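Local coordinates for protein YcaO (Methanopyrus kandleri, PDB 6CIB) that binds an adenine nucleotide and magnesium and, as a YcaO enzyme, probably uses ATP to activate peptide backbone amides for thioamidation, at residues M1-A13 against V307-E319. Sequence-based numbering, arbitrary orientation.
With ADP (adenosine-5'-diphosphate), chain G.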
# COMPACT_ATOMS: atom_id res chain seq x y z
N MSE A 1 22.89 3.72 -11.68
CA MSE A 1 22.59 4.88 -10.78
C MSE A 1 21.52 5.83 -11.39
O MSE A 1 21.85 6.81 -12.08
CB MSE A 1 23.88 5.62 -10.43
CG MSE A 1 23.76 6.69 -9.35
SE MSE A 1 25.15 7.85 -9.38
CE MSE A 1 24.84 8.77 -10.90
N THR A 2 20.26 5.52 -11.11
CA THR A 2 19.09 6.30 -11.55
C THR A 2 18.70 7.26 -10.43
O THR A 2 18.37 6.83 -9.31
CB THR A 2 17.89 5.38 -11.87
OG1 THR A 2 18.31 4.33 -12.74
CG2 THR A 2 16.75 6.16 -12.53
N ASP A 3 18.75 8.56 -10.72
CA ASP A 3 18.41 9.59 -9.73
C ASP A 3 16.92 9.60 -9.39
O ASP A 3 16.07 9.44 -10.28
CB ASP A 3 18.84 10.99 -10.19
CG ASP A 3 20.36 11.13 -10.34
OD1 ASP A 3 21.14 10.46 -9.63
OD2 ASP A 3 20.76 11.95 -11.18
N ILE A 4 16.63 9.78 -8.11
CA ILE A 4 15.29 10.07 -7.62
C ILE A 4 15.14 11.57 -7.82
O ILE A 4 15.82 12.35 -7.14
CB ILE A 4 15.11 9.66 -6.13
CG1 ILE A 4 15.31 8.15 -5.96
CG2 ILE A 4 13.74 10.09 -5.61
CD1 ILE A 4 15.77 7.73 -4.57
N VAL A 5 14.30 11.96 -8.76
CA VAL A 5 14.07 13.38 -9.07
C VAL A 5 12.80 13.89 -8.39
O VAL A 5 12.52 15.08 -8.40
CB VAL A 5 14.02 13.66 -10.60
CG1 VAL A 5 15.31 13.21 -11.29
CG2 VAL A 5 12.80 13.00 -11.26
N TYR A 6 12.04 12.97 -7.79
CA TYR A 6 10.77 13.31 -7.16
C TYR A 6 10.53 12.44 -5.94
O TYR A 6 10.61 11.20 -6.02
CB TYR A 6 9.63 13.18 -8.19
CG TYR A 6 8.28 13.66 -7.72
CD1 TYR A 6 7.92 15.00 -7.79
CD2 TYR A 6 7.35 12.75 -7.20
CE1 TYR A 6 6.67 15.43 -7.35
CE2 TYR A 6 6.10 13.16 -6.77
CZ TYR A 6 5.77 14.50 -6.85
OH TYR A 6 4.52 14.89 -6.42
N ASP A 7 10.26 13.08 -4.81
CA ASP A 7 10.06 12.35 -3.56
C ASP A 7 9.00 12.96 -2.66
O ASP A 7 9.21 13.11 -1.45
CB ASP A 7 11.41 12.14 -2.84
CG ASP A 7 12.01 13.42 -2.30
OD1 ASP A 7 11.64 14.54 -2.73
OD2 ASP A 7 12.88 13.30 -1.41
N VAL A 8 7.85 13.29 -3.24
CA VAL A 8 6.73 13.84 -2.48
C VAL A 8 5.85 12.67 -1.97
O VAL A 8 5.97 12.27 -0.81
CB VAL A 8 5.98 14.94 -3.30
CG1 VAL A 8 4.86 15.57 -2.49
CG2 VAL A 8 6.96 16.02 -3.76
N GLU A 9 5.01 12.10 -2.85
CA GLU A 9 4.14 10.97 -2.50
C GLU A 9 4.86 9.62 -2.53
O GLU A 9 4.42 8.68 -1.89
CB GLU A 9 2.93 10.89 -3.45
CG GLU A 9 1.97 12.05 -3.35
CD GLU A 9 2.39 13.25 -4.17
OE1 GLU A 9 3.45 13.21 -4.84
OE2 GLU A 9 1.65 14.25 -4.16
N GLY A 10 5.95 9.54 -3.30
CA GLY A 10 6.76 8.33 -3.43
C GLY A 10 8.08 8.65 -4.12
O GLY A 10 8.30 9.81 -4.51
N PHE A 11 8.93 7.64 -4.29
CA PHE A 11 10.27 7.81 -4.87
C PHE A 11 10.25 7.49 -6.36
O PHE A 11 10.05 6.35 -6.77
CB PHE A 11 11.29 6.93 -4.14
CG PHE A 11 11.34 7.16 -2.66
CD1 PHE A 11 12.08 8.24 -2.13
CD2 PHE A 11 10.66 6.32 -1.78
CE1 PHE A 11 12.12 8.46 -0.76
CE2 PHE A 11 10.70 6.53 -0.42
CZ PHE A 11 11.43 7.60 0.10
N ARG A 12 10.44 8.53 -7.17
CA ARG A 12 10.19 8.47 -8.60
C ARG A 12 11.36 8.99 -9.44
O ARG A 12 12.02 9.96 -9.07
CB ARG A 12 8.90 9.22 -8.96
CG ARG A 12 7.64 8.78 -8.22
CD ARG A 12 7.25 7.33 -8.54
NE ARG A 12 6.17 6.84 -7.69
CZ ARG A 12 5.62 5.63 -7.77
NH1 ARG A 12 6.02 4.76 -8.69
NH2 ARG A 12 4.65 5.29 -6.93
N ALA A 13 11.59 8.33 -10.57
CA ALA A 13 12.67 8.66 -11.50
C ALA A 13 12.24 9.71 -12.54
O ALA A 13 13.07 10.19 -13.32
CB ALA A 13 13.17 7.39 -12.19
N VAL A 307 17.51 7.32 8.73
CA VAL A 307 18.48 6.22 8.66
C VAL A 307 18.85 5.97 7.20
O VAL A 307 20.03 5.88 6.86
CB VAL A 307 17.95 4.92 9.34
CG1 VAL A 307 19.01 3.82 9.34
CG2 VAL A 307 17.48 5.19 10.76
N ILE A 308 17.83 5.86 6.36
CA ILE A 308 17.98 5.62 4.92
C ILE A 308 17.72 6.95 4.19
O ILE A 308 16.58 7.42 4.08
CB ILE A 308 17.03 4.49 4.44
CG1 ILE A 308 17.33 3.18 5.20
CG2 ILE A 308 17.15 4.27 2.94
CD1 ILE A 308 16.18 2.20 5.28
N THR A 309 18.80 7.56 3.72
CA THR A 309 18.72 8.80 2.95
C THR A 309 18.71 8.42 1.48
O THR A 309 19.33 7.43 1.06
CB THR A 309 19.87 9.79 3.24
OG1 THR A 309 21.13 9.15 3.01
CG2 THR A 309 19.80 10.31 4.67
N THR A 310 18.03 9.24 0.69
CA THR A 310 17.60 8.81 -0.62
C THR A 310 18.42 9.43 -1.74
O THR A 310 18.24 10.61 -2.10
CB THR A 310 16.09 9.04 -0.80
OG1 THR A 310 15.77 10.39 -0.45
CG2 THR A 310 15.32 8.09 0.12
N GLY A 311 19.35 8.64 -2.27
CA GLY A 311 20.17 9.03 -3.41
C GLY A 311 19.59 8.48 -4.69
O GLY A 311 18.78 9.13 -5.37
N SER A 312 20.03 7.27 -5.04
CA SER A 312 19.59 6.63 -6.26
C SER A 312 18.52 5.58 -5.98
O SER A 312 18.43 5.04 -4.87
CB SER A 312 20.77 6.02 -7.03
OG SER A 312 21.15 4.77 -6.49
N LEU A 313 17.71 5.30 -7.00
CA LEU A 313 16.64 4.33 -6.93
C LEU A 313 17.14 2.91 -6.65
O LEU A 313 16.51 2.19 -5.87
CB LEU A 313 15.85 4.38 -8.25
CG LEU A 313 14.34 4.17 -8.27
CD1 LEU A 313 13.58 5.11 -7.35
CD2 LEU A 313 13.88 4.33 -9.72
N GLU A 314 18.26 2.54 -7.27
CA GLU A 314 18.88 1.22 -7.11
C GLU A 314 19.35 0.97 -5.68
O GLU A 314 19.12 -0.11 -5.13
CB GLU A 314 20.06 1.03 -8.09
CG GLU A 314 19.67 0.94 -9.56
CD GLU A 314 19.58 2.28 -10.27
OE1 GLU A 314 19.72 3.34 -9.63
OE2 GLU A 314 19.36 2.28 -11.50
N LYS A 315 20.03 1.96 -5.11
CA LYS A 315 20.55 1.94 -3.74
C LYS A 315 19.40 1.89 -2.72
O LYS A 315 19.44 1.11 -1.75
CB LYS A 315 21.42 3.19 -3.51
CG LYS A 315 21.90 3.44 -2.08
CD LYS A 315 23.35 3.03 -1.90
CE LYS A 315 24.10 4.02 -1.01
NZ LYS A 315 25.57 3.79 -1.05
N LEU A 316 18.37 2.71 -2.96
CA LEU A 316 17.20 2.75 -2.08
C LEU A 316 16.51 1.40 -2.02
O LEU A 316 16.20 0.91 -0.93
CB LEU A 316 16.23 3.87 -2.48
CG LEU A 316 14.94 4.05 -1.66
CD1 LEU A 316 15.24 4.32 -0.19
CD2 LEU A 316 14.12 5.18 -2.24
N THR A 317 16.31 0.79 -3.19
CA THR A 317 15.74 -0.56 -3.33
C THR A 317 16.56 -1.59 -2.54
O THR A 317 16.00 -2.34 -1.74
CB THR A 317 15.66 -0.99 -4.82
OG1 THR A 317 14.94 -0.01 -5.57
CG2 THR A 317 14.97 -2.35 -4.97
N GLU A 318 17.87 -1.62 -2.78
CA GLU A 318 18.79 -2.52 -2.09
C GLU A 318 18.71 -2.35 -0.57
O GLU A 318 18.54 -3.33 0.15
CB GLU A 318 20.22 -2.27 -2.61
CG GLU A 318 21.26 -3.28 -2.16
CD GLU A 318 22.68 -2.83 -2.48
OE1 GLU A 318 23.00 -2.61 -3.67
OE2 GLU A 318 23.48 -2.69 -1.52
N GLU A 319 18.81 -1.11 -0.09
CA GLU A 319 18.77 -0.82 1.34
C GLU A 319 17.44 -1.20 2.01
O GLU A 319 17.44 -1.77 3.10
CB GLU A 319 19.13 0.64 1.62
CG GLU A 319 20.62 0.93 1.39
CD GLU A 319 21.05 2.31 1.86
OE1 GLU A 319 20.37 2.90 2.73
OE2 GLU A 319 22.08 2.80 1.36
PB ADP G . -0.57 3.57 -3.19
O1B ADP G . 0.49 2.74 -3.87
O2B ADP G . -0.41 3.70 -1.68
O3B ADP G . -1.99 3.28 -3.62
PA ADP G . -0.65 5.89 -4.93
O1A ADP G . 0.30 7.06 -4.94
O2A ADP G . -2.11 6.21 -4.85
O3A ADP G . -0.20 5.07 -3.64
O5' ADP G . -0.33 4.99 -6.22
C5' ADP G . -1.23 4.09 -6.89
C4' ADP G . -0.46 3.28 -7.94
O4' ADP G . 0.15 4.16 -8.90
C3' ADP G . 0.71 2.48 -7.36
O3' ADP G . 0.94 1.30 -8.16
C2' ADP G . 1.90 3.41 -7.51
O2' ADP G . 3.14 2.72 -7.51
C1' ADP G . 1.58 4.10 -8.83
N9 ADP G . 2.13 5.47 -8.93
C8 ADP G . 1.77 6.51 -8.15
N7 ADP G . 2.45 7.63 -8.49
C5 ADP G . 3.24 7.32 -9.52
C6 ADP G . 4.21 8.06 -10.36
N6 ADP G . 4.45 9.37 -10.14
N1 ADP G . 4.85 7.37 -11.34
C2 ADP G . 4.62 6.05 -11.56
N3 ADP G . 3.74 5.32 -10.84
C4 ADP G . 3.03 5.90 -9.82
O HOH W 1 18.47 11.95 -5.52
O HOH W 2 13.29 11.43 0.40
O HOH W 3 14.95 11.59 -2.54
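The N-terminal loop meets the first turn of helix 313-325, in a contact that pairs a single beta bridge with an apolar core, beside the nucleotide site of this YcaO fold. The bridge sets Asp-3 against Ser-312, the N-cap of the helix. Beside it, Leu-313 N donates to Thr-2 O at 2.8 Å in a nearly straight bond. Glu-314 grips Thr-2 with both carboxylate oxygens. OE1 takes the backbone N of Thr-2 at 2.7 Å, and OE2 takes its OG1 at 2.6 Å. Both donors come in on the syn side, somewhat out of the carboxylate plane. Thr-2 OG1 lies beside its own backbone N (chi1 -50°), which lets one carboxylate serve both groups.

Next to these bonds, Ile-4 CD1 reaches Leu-316 CD2 at 3.8 Å, and its CG1 meets Leu-313 CD1. Leu-316 CD2 also sits over one face of the Phe-11 ring, a CH-pi contact 3.6 Å from the centroid. Ile-159 of helix 154-177 and Met-243 of helix 241-260 also touch Phe-11, placing the ring among three helices.

The next residue, Arg-12, turns the other way, into the ADP pocket. Its guanidinium lies over the adenine, while NH2 donates to ADP O2' at 3.0 Å. Glu-156 forms a salt bridge with NH1 and also accepts from Ala-13 N. A leucine in place of Arg-12 would probably leave ADP O2' without this donor and Glu-156 without its charged mate.

At the far end, two waters join Asp-7 to Thr-310. Each donates to Asp-7 OD2 and hydrogen-bonds Thr-310 OG1. A third water spans the backbones, donating to Ile-4 O and, at 2.8 Å, to Gly-311 O.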